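Local coordinates for protein pilin (Clostridioides difficile, PDB 6T8S) that probably serves as the major structural subunit of type IV pili, polymerising into the surface fibres of this bacterium, at residues A[24-29]-A[135-140]. Numbering follows the deposited sequence. Where two conformers were deposited one is given.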
# COMPACT_ATOMS: atom_id res chain seq x y z
N SER A 24 -2.63 4.52 6.93
CA SER A 24 -3.69 5.29 7.62
C SER A 24 -3.71 6.74 7.14
O SER A 24 -4.81 7.25 6.81
CB SER A 24 -3.53 5.20 9.11
OG SER A 24 -4.62 5.84 9.74
N SER A 25 -2.55 7.40 7.11
CA SER A 25 -2.38 8.80 6.67
C SER A 25 -2.80 8.95 5.20
O SER A 25 -3.51 9.90 4.87
CB SER A 25 -0.97 9.28 6.91
OG SER A 25 -0.70 9.39 8.31
N VAL A 26 -2.34 8.05 4.34
CA VAL A 26 -2.65 8.11 2.88
C VAL A 26 -4.15 7.86 2.70
O VAL A 26 -4.76 8.53 1.84
CB VAL A 26 -1.80 7.12 2.08
CG1 VAL A 26 -2.27 7.01 0.64
CG2 VAL A 26 -0.33 7.49 2.14
N LYS A 27 -4.73 6.91 3.44
CA LYS A 27 -6.16 6.56 3.30
C LYS A 27 -7.02 7.80 3.61
O LYS A 27 -7.99 8.05 2.88
CB LYS A 27 -6.55 5.38 4.19
CG LYS A 27 -8.01 4.98 4.08
CD LYS A 27 -8.34 3.65 4.68
CE LYS A 27 -9.83 3.39 4.67
NZ LYS A 27 -10.18 2.27 5.57
N SER A 28 -6.71 8.52 4.69
CA SER A 28 -7.49 9.72 5.12
C SER A 28 -7.42 10.81 4.03
O SER A 28 -8.48 11.38 3.64
CB SER A 28 -7.01 10.23 6.45
OG SER A 28 -7.92 11.18 6.96
N ALA A 29 -6.21 11.06 3.52
CA ALA A 29 -5.97 12.06 2.45
C ALA A 29 -6.72 11.63 1.18
O ALA A 29 -7.31 12.52 0.50
CB ALA A 29 -4.49 12.21 2.20
N ILE A 135 -2.13 -2.85 -1.18
CA ILE A 135 -3.11 -2.73 -0.05
C ILE A 135 -4.29 -1.87 -0.51
O ILE A 135 -4.11 -0.69 -0.84
CB ILE A 135 -2.49 -2.19 1.25
CG1 ILE A 135 -1.16 -2.87 1.60
CG2 ILE A 135 -3.50 -2.35 2.38
CD1 ILE A 135 -0.50 -2.36 2.87
N VAL A 136 -5.49 -2.45 -0.49
CA VAL A 136 -6.73 -1.71 -0.86
C VAL A 136 -6.91 -0.55 0.13
O VAL A 136 -6.90 -0.82 1.35
CB VAL A 136 -7.95 -2.64 -0.86
CG1 VAL A 136 -9.23 -1.85 -1.10
CG2 VAL A 136 -7.80 -3.74 -1.90
N LEU A 137 -7.08 0.67 -0.38
CA LEU A 137 -7.38 1.89 0.44
C LEU A 137 -8.89 2.15 0.48
O LEU A 137 -9.42 2.41 1.58
CB LEU A 137 -6.69 3.10 -0.18
CG LEU A 137 -5.18 3.16 -0.01
CD1 LEU A 137 -4.60 4.29 -0.86
CD2 LEU A 137 -4.81 3.37 1.45
N ILE A 138 -9.53 2.13 -0.69
CA ILE A 138 -10.96 2.48 -0.86
C ILE A 138 -11.62 1.36 -1.66
O ILE A 138 -11.22 1.14 -2.80
CB ILE A 138 -11.15 3.87 -1.51
CG1 ILE A 138 -10.39 4.97 -0.77
CG2 ILE A 138 -12.64 4.18 -1.63
CD1 ILE A 138 -10.49 6.35 -1.37
N ASP A 139 -12.58 0.70 -1.03
CA ASP A 139 -13.39 -0.42 -1.57
C ASP A 139 -14.80 0.11 -1.85
O ASP A 139 -15.50 0.41 -0.87
CB ASP A 139 -13.40 -1.57 -0.54
CG ASP A 139 -13.58 -2.95 -1.13
OD1 ASP A 139 -14.54 -3.14 -1.91
OD2 ASP A 139 -12.75 -3.83 -0.81
N ASN A 140 -15.18 0.27 -3.13
CA ASN A 140 -16.50 0.82 -3.55
C ASN A 140 -17.48 -0.35 -3.76
O ASN A 140 -18.09 -0.88 -2.83
CB ASN A 140 -16.41 1.69 -4.81
CG ASN A 140 -15.82 3.07 -4.57
OD1 ASN A 140 -15.97 3.66 -3.50
ND2 ASN A 140 -15.16 3.61 -5.58
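Leu137, at the bulge in strand 128-138, packs its isobutyl group against Val26 and Lys27 of the long helix 9-37, a small, largely buried contact between the helix and the antiparallel sheet, apolar at Val26 and edged by the lysine chain. The two segments bury 189 Å² in total, and the backbones come closest at Lys27 and Leu137, whose CA atoms lie 5.6 Å apart. The chain turns a corner at Leu137, where the helix comes nearest.

Leu137 divides its two methyls between the helix residues. CD1 reaches CG1 of Val26 at 3.9 Å, the two side chains meeting at a slant, while CD2 lies 3.8 Å from CB of Lys27 and is nearly as close to CA of the same residue, so one branch lies against the helix backbone itself. Val26 offers CG1 because that methyl stands anti to its own N (chi1 171°); the residue is buried, and Leu50 and Leu53 from a loop also touch it. Lys27 contributes its methylene chain: with CG trans to N (chi1 -180°) and the rest extended, it runs past the carbonyl of Leu137, CE standing 3.3 Å from Leu137 O. NZ is 4.1 Å from that oxygen, too long for a hydrogen bond, so the lysine acts here through carbon atoms.

Tyr23, about one helical turn before Val26 and Lys27, extends the same interface: its OH hydrogen-bonds to Val136 O, and its side chain touches Ile135 and Leu137. On the sheet side, Leu137 and Ile138 both face Leu79 of strand 78-83, which defines a classic beta bulge. A long N-terminal helix packed on an antiparallel sheet is the hallmark of the type IV pilin fold.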